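Local coordinates for MW1564 protein (Staphylococcus aureus, PDB 3NTV) that is a putative caffeoyl-CoA O-methyltransferase with a Rossmann fold, probably transferring a methyl group from S-adenosylmethionine to a hydroxyl of its substrate, at residues D31-Q34 against H35-S38; K112-L115 against A116-F120. One frame throughout, in Å; residues are numbered along the deposited sequence. Where two conformers were deposited one is given.

Contact 1 (D31-Q34 against H35-S38); sequences DLHQ and HQNS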
ATOM      1  N   ASP A  31     -11.500 -11.875   3.847  1.00 26.71           N
ATOM      2  CA  ASP A  31     -12.363 -12.276   4.965  1.00 27.50           C
ATOM      3  C   ASP A  31     -12.217 -11.309   6.139  1.00 28.66           C
ATOM      4  O   ASP A  31     -13.222 -10.935   6.741  1.00 27.68           O
ATOM      5  CB  ASP A  31     -12.070 -13.730   5.399  1.00 30.63           C
ATOM      6  CG  ASP A  31     -12.582 -14.793   4.438  1.00 48.41           C
ATOM      7  OD1 ASP A  31     -13.504 -14.490   3.648  1.00 49.27           O
ATOM      8  OD2 ASP A  31     -12.067 -15.934   4.484  1.00 58.83           O
ATOM      9  N   LEU A  32     -10.971 -10.855   6.438  1.00 23.97           N
ATOM     10  CA  LEU A  32     -10.766  -9.865   7.509  1.00 23.66           C
ATOM     11  C   LEU A  32     -11.463  -8.547   7.154  1.00 28.71           C
ATOM     12  O   LEU A  32     -12.029  -7.905   8.038  1.00 28.90           O
ATOM     13  CB  LEU A  32      -9.269  -9.599   7.762  1.00 23.74           C
ATOM     14  CG  LEU A  32      -8.517 -10.645   8.596  1.00 27.57           C
ATOM     15  CD1 LEU A  32      -7.029 -10.404   8.536  1.00 26.52           C
ATOM     16  CD2 LEU A  32      -8.983 -10.641  10.061  1.00 31.55           C
ATOM     17  N   HIS A  33     -11.449  -8.184   5.851  1.00 24.89           N
ATOM     18  CA  HIS A  33     -12.068  -6.953   5.352  1.00 24.65           C
ATOM     19  C   HIS A  33     -13.600  -7.003   5.317  1.00 32.72           C
ATOM     20  O   HIS A  33     -14.230  -5.952   5.185  1.00 32.55           O
ATOM     21  CB  HIS A  33     -11.511  -6.591   3.966  1.00 24.19           C
ATOM     22  CG  HIS A  33     -10.129  -6.007   3.985  1.00 25.44           C
ATOM     23  ND1 HIS A  33      -9.728  -5.092   3.027  1.00 25.41           N
ATOM     24  CD2 HIS A  33      -9.090  -6.241   4.828  1.00 25.35           C
ATOM     25  CE1 HIS A  33      -8.468  -4.797   3.311  1.00 23.85           C
ATOM     26  NE2 HIS A  33      -8.044  -5.453   4.392  1.00 24.29           N
ATOM     27  N   GLN A  34     -14.207  -8.200   5.461  1.00 30.73           N
ATOM     28  CA  GLN A  34     -15.675  -8.331   5.413  1.00 32.18           C
ATOM     29  C   GLN A  34     -16.452  -7.444   6.399  1.00 42.52           C
ATOM     30  O   GLN A  34     -17.578  -7.043   6.097  1.00 42.36           O
ATOM     31  CB  GLN A  34     -16.135  -9.799   5.451  1.00 33.25           C
ATOM     32  CG  GLN A  34     -15.689 -10.647   4.258  1.00 41.95           C
ATOM     33  CD  GLN A  34     -16.124 -10.116   2.915  1.00 56.28           C
ATOM     34  OE1 GLN A  34     -17.301 -10.136   2.552  1.00 57.13           O
ATOM     35  NE2 GLN A  34     -15.170  -9.649   2.137  1.00 37.09           N
ATOM     36  N   HIS A  35     -15.821  -7.074   7.531  1.00 44.64           N
ATOM     37  CA  HIS A  35     -16.385  -6.187   8.555  1.00 46.53           C
ATOM     38  C   HIS A  35     -16.637  -4.772   8.002  1.00 51.26           C
ATOM     39  O   HIS A  35     -17.593  -4.118   8.422  1.00 51.56           O
ATOM     40  CB  HIS A  35     -15.449  -6.110   9.778  1.00 48.59           C
ATOM     41  CG  HIS A  35     -15.124  -7.438  10.399  1.00 52.85           C
ATOM     42  ND1 HIS A  35     -14.070  -8.216   9.938  1.00 55.13           N
ATOM     43  CD2 HIS A  35     -15.699  -8.063  11.454  1.00 54.99           C
ATOM     44  CE1 HIS A  35     -14.048  -9.288  10.716  1.00 54.69           C
ATOM     45  NE2 HIS A  35     -15.012  -9.242  11.641  1.00 54.96           N
ATOM     46  N   GLN A  36     -15.786  -4.308   7.059  1.00 47.87           N
ATOM     47  CA  GLN A  36     -15.897  -2.981   6.436  1.00 47.86           C
ATOM     48  C   GLN A  36     -16.626  -2.970   5.071  1.00 52.23           C
ATOM     49  O   GLN A  36     -16.432  -2.047   4.270  1.00 53.05           O
ATOM     50  CB  GLN A  36     -14.543  -2.224   6.426  1.00 49.26           C
ATOM     51  CG  GLN A  36     -13.430  -2.856   5.578  1.00 65.52           C
ATOM     52  CD  GLN A  36     -12.049  -2.435   6.020  1.00 85.61           C
ATOM     53  OE1 GLN A  36     -11.639  -2.647   7.169  1.00 80.40           O
ATOM     54  NE2 GLN A  36     -11.283  -1.864   5.101  1.00 79.53           N
ATOM     55  N   ASN A  37     -17.499  -3.973   4.835  1.00 47.18           N
ATOM     56  CA  ASN A  37     -18.311  -4.089   3.622  1.00 46.50           C
ATOM     57  C   ASN A  37     -19.319  -2.948   3.526  1.00 51.09           C
ATOM     58  O   ASN A  37     -20.121  -2.752   4.446  1.00 50.45           O
ATOM     59  CB  ASN A  37     -19.079  -5.427   3.597  1.00 43.62           C
ATOM     60  CG  ASN A  37     -18.376  -6.583   2.927  1.00 49.96           C
ATOM     61  OD1 ASN A  37     -18.978  -7.609   2.620  1.00 47.04           O
ATOM     62  ND2 ASN A  37     -17.091  -6.463   2.699  1.00 33.10           N
ATOM     63  N   SER A  38     -19.271  -2.197   2.412  1.00 47.38           N
ATOM     64  CA  SER A  38     -20.220  -1.120   2.137  1.00 46.85           C
ATOM     65  C   SER A  38     -21.414  -1.725   1.379  1.00 49.69           C
ATOM     66  O   SER A  38     -21.339  -2.881   0.954  1.00 49.08           O
ATOM     67  CB  SER A  38     -19.554  -0.006   1.326  1.00 50.19           C
ATOM     68  OG  SER A  38     -19.005  -0.475   0.106  1.00 56.15           O
TER
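His35 folds its imidazole back over the turn to take the carbonyl of Leu32: ND1 donates to Leu32 O at 2.8 Å, nearly straight at 165°. The oxygen lies almost in the ring plane, so the N-H points directly at it, whereas the ring nitrogen is tilted from the carbonyl plane. The torsions explain the reach: CG sits beside the backbone N (chi1 -56°), and chi2 of 87° turns the ND1 edge toward the preceding turn. The ring takes the place that the N-H four residues on would have in a continuing helix; that N-H, of Gln36, goes instead to His33 O at 2.9 Å from Gln36 N, from above the carbonyl plane. Gln36 CG packs 3.2 Å from the same His33 O. The end of the Gln36 amide lies over one face of the His33 ring, offset toward its rim, the two planes nearly parallel. That ring is fixed from outside: ND1 bonds to Asp61, and NE2 to the backbone N of Phe218 of the second subunit. Gln34 and Asn37 bring their amides together nearly perpendicular; Gln34 bends at chi2, and its NE2 bonds back to Ile30 O. A weak bond from Asn37 N to Gln34 O, 3.3 Å long, completes the tightened turn. The whole is a helix C-terminus, where i-to-i+3 backbone bonds and a side-chain-to-backbone bond from His35 lead helix 22-33 into a loop at the dimer interface.

Contact 2 (K112-L115 against A116-F120); sequences KQNL and ATYHF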
ATOM      1  N   LYS A 112     -24.206   4.577 -15.040  1.00 21.06           N
ATOM      2  CA  LYS A 112     -25.307   5.527 -14.883  0.50 21.10           C
ATOM      3  C   LYS A 112     -26.419   4.946 -14.004  1.00 24.50           C
ATOM      4  O   LYS A 112     -26.863   5.609 -13.068  1.00 22.67           O
ATOM      5  CB  LYS A 112     -25.862   5.942 -16.258  0.50 24.34           C
ATOM      6  CG  LYS A 112     -26.077   7.433 -16.390  0.50 33.05           C
ATOM      7  CD  LYS A 112     -25.117   8.089 -17.368  0.50 37.22           C
ATOM      8  CE  LYS A 112     -25.506   9.528 -17.595  0.50 30.35           C
ATOM      9  NZ  LYS A 112     -24.886  10.450 -16.600  0.50 20.54           N
ATOM     10  N   GLN A 113     -26.845   3.691 -14.293  1.00 23.17           N
ATOM     11  CA  GLN A 113     -27.900   3.045 -13.507  1.00 22.93           C
ATOM     12  C   GLN A 113     -27.475   2.866 -12.051  1.00 24.13           C
ATOM     13  O   GLN A 113     -28.263   3.139 -11.147  1.00 23.19           O
ATOM     14  CB  GLN A 113     -28.340   1.706 -14.121  1.00 24.55           C
ATOM     15  CG  GLN A 113     -29.601   1.107 -13.453  1.00 37.77           C
ATOM     16  CD  GLN A 113     -30.757   2.081 -13.283  1.00 56.79           C
ATOM     17  OE1 GLN A 113     -31.012   2.607 -12.184  1.00 46.36           O
ATOM     18  NE2 GLN A 113     -31.485   2.342 -14.362  1.00 53.44           N
ATOM     19  N   ASN A 114     -26.224   2.436 -11.824  1.00 20.07           N
ATOM     20  CA  ASN A 114     -25.712   2.255 -10.460  1.00 18.30           C
ATOM     21  C   ASN A 114     -25.682   3.559  -9.654  1.00 21.47           C
ATOM     22  O   ASN A 114     -26.097   3.564  -8.492  1.00 20.79           O
ATOM     23  CB  ASN A 114     -24.357   1.558 -10.492  1.00 19.86           C
ATOM     24  CG  ASN A 114     -24.488   0.074 -10.745  1.00 36.30           C
ATOM     25  OD1 ASN A 114     -25.521  -0.547 -10.439  1.00 26.49           O
ATOM     26  ND2 ASN A 114     -23.434  -0.537 -11.285  1.00 27.19           N
ATOM     27  N   LEU A 115     -25.235   4.675 -10.279  1.00 17.75           N
ATOM     28  CA  LEU A 115     -25.197   5.965  -9.588  1.00 16.27           C
ATOM     29  C   LEU A 115     -26.606   6.386  -9.159  1.00 20.26           C
ATOM     30  O   LEU A 115     -26.775   6.911  -8.059  1.00 19.03           O
ATOM     31  CB  LEU A 115     -24.564   7.055 -10.462  1.00 16.01           C
ATOM     32  CG  LEU A 115     -23.076   6.906 -10.829  1.00 17.96           C
ATOM     33  CD1 LEU A 115     -22.638   8.112 -11.631  1.00 19.28           C
ATOM     34  CD2 LEU A 115     -22.205   6.782  -9.600  1.00 20.01           C
ATOM     35  N   ALA A 116     -27.621   6.117 -10.021  1.00 19.44           N
ATOM     36  CA  ALA A 116     -29.018   6.441  -9.710  1.00 19.74           C
ATOM     37  C   ALA A 116     -29.517   5.551  -8.571  1.00 24.34           C
ATOM     38  O   ALA A 116     -30.038   6.077  -7.585  1.00 24.50           O
ATOM     39  CB  ALA A 116     -29.898   6.256 -10.948  1.00 21.03           C
ATOM     40  N   THR A 117     -29.317   4.220  -8.689  1.00 22.61           N
ATOM     41  CA  THR A 117     -29.761   3.214  -7.709  1.00 22.95           C
ATOM     42  C   THR A 117     -29.203   3.474  -6.312  1.00 26.40           C
ATOM     43  O   THR A 117     -29.953   3.444  -5.329  1.00 27.43           O
ATOM     44  CB  THR A 117     -29.434   1.801  -8.223  1.00 30.34           C
ATOM     45  OG1 THR A 117     -30.086   1.590  -9.470  1.00 32.14           O
ATOM     46  CG2 THR A 117     -29.804   0.698  -7.236  1.00 32.57           C
ATOM     47  N   TYR A 118     -27.894   3.773  -6.239  1.00 20.85           N
ATOM     48  CA  TYR A 118     -27.192   3.987  -4.975  1.00 19.70           C
ATOM     49  C   TYR A 118     -27.072   5.443  -4.527  1.00 21.69           C
ATOM     50  O   TYR A 118     -26.457   5.728  -3.493  1.00 21.10           O
ATOM     51  CB  TYR A 118     -25.851   3.221  -4.969  1.00 20.28           C
ATOM     52  CG  TYR A 118     -26.042   1.723  -5.121  1.00 24.01           C
ATOM     53  CD1 TYR A 118     -26.315   0.920  -4.018  1.00 28.03           C
ATOM     54  CD2 TYR A 118     -26.043   1.126  -6.375  1.00 24.65           C
ATOM     55  CE1 TYR A 118     -26.521  -0.453  -4.155  1.00 31.00           C
ATOM     56  CE2 TYR A 118     -26.258  -0.246  -6.527  1.00 26.49           C
ATOM     57  CZ  TYR A 118     -26.514  -1.027  -5.415  1.00 35.58           C
ATOM     58  OH  TYR A 118     -26.723  -2.378  -5.564  1.00 36.55           O
ATOM     59  N   HIS A 119     -27.729   6.368  -5.258  1.00 19.06           N
ATOM     60  CA  HIS A 119     -27.825   7.787  -4.878  1.00 19.88           C
ATOM     61  C   HIS A 119     -26.475   8.514  -4.843  1.00 21.18           C
ATOM     62  O   HIS A 119     -26.221   9.279  -3.926  1.00 20.29           O
ATOM     63  CB  HIS A 119     -28.594   7.940  -3.527  1.00 21.77           C
ATOM     64  CG  HIS A 119     -29.856   7.122  -3.489  1.00 26.16           C
ATOM     65  ND1 HIS A 119     -30.924   7.412  -4.313  1.00 28.92           N
ATOM     66  CD2 HIS A 119     -30.154   6.019  -2.758  1.00 29.03           C
ATOM     67  CE1 HIS A 119     -31.848   6.494  -4.051  1.00 28.91           C
ATOM     68  NE2 HIS A 119     -31.432   5.633  -3.121  1.00 28.98           N
ATOM     69  N   PHE A 120     -25.622   8.277  -5.856  1.00 16.04           N
ATOM     70  CA  PHE A 120     -24.319   8.934  -5.926  1.00 14.97           C
ATOM     71  C   PHE A 120     -24.200   9.929  -7.074  1.00 17.43           C
ATOM     72  O   PHE A 120     -23.095  10.394  -7.307  1.00 17.33           O
ATOM     73  CB  PHE A 120     -23.189   7.896  -6.023  1.00 15.69           C
ATOM     74  CG  PHE A 120     -22.879   7.223  -4.712  1.00 16.48           C
ATOM     75  CD1 PHE A 120     -22.240   7.920  -3.690  1.00 20.79           C
ATOM     76  CD2 PHE A 120     -23.209   5.888  -4.506  1.00 19.25           C
ATOM     77  CE1 PHE A 120     -21.919   7.281  -2.484  1.00 22.88           C
ATOM     78  CE2 PHE A 120     -22.873   5.248  -3.310  1.00 21.76           C
ATOM     79  CZ  PHE A 120     -22.247   5.952  -2.308  1.00 21.25           C
TER
HETATM   80  O   HOH W   1     -28.403  -0.549 -10.591  1.00 43.62           O
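Thr117 grips Gln113 O twice, through its backbone N and through its hydroxyl. The N-H comes nearly in line with the carbonyl, 2.9 Å from Thr117 N to Gln113 O, while OG1 donates to the same oxygen from above the carbonyl plane. Having OG1 beside its own backbone N (chi1 -59°) turns the hydroxyl back along the helix. Thr117 OG1 also lies 3.0 Å from Gln113 OE1, brought round by a bend at chi2 (49°). A water donates to both Thr117 OG1 and Asn114 OD1, at 2.9 Å from OG1, and so bridges the two side chains. On the next carbonyl, Asn114 O receives Tyr118 N and also meets the edge of the Tyr118 ring, with CD2 3.2 Å from that oxygen. The Asn114 amide and this ring run side by side, their planes 61° apart, and Thr117 CG2 rests over one ring face. Helix 105-117 finishes here in a Schellman motif: Phe120 N bonds to Leu115 O at 2.8 Å, enclosing the longer 3.3 Å bond from His119 N to Ala116 O, with His119 at positive phi as the C-prime residue. The reversal sets Phe120 across Leu115 at about a right angle, CB to CD2 3.9 Å. Farther out, Leu115 packs on Val124 and Ile126 of strand 124-128 and, with Phe120, on Met87 of helix 84-90. Asn114 ND2 is held by Ile82 O, and Tyr118 leans on Ile40 and on Leu43 of helix 43-49.

How the contacts relate
Contact 1 comes first along the chain, at the end of helix 22-33; contact 2 follows at the end of helix 105-117. Their centres lie about 22 Å apart and their nearest atoms about 7 Å, without touching. Both are helix C-termini, but they serve different parts of the fold. Contact 1 ends an N-terminal helix and touches helix 57-70 there, at the subunit interface. Contact 2 closes the helix of the beta-alpha-beta unit leading from strand 97-102 to strand 124-128, at one edge of the sheet within this chain; it belongs to the Rossmann-like core, and no other chain of the assembly touches it. Helix 84-90 touches both: Gln88 bonds to Ser38 of contact 1, and the same helix also packs against contact 2.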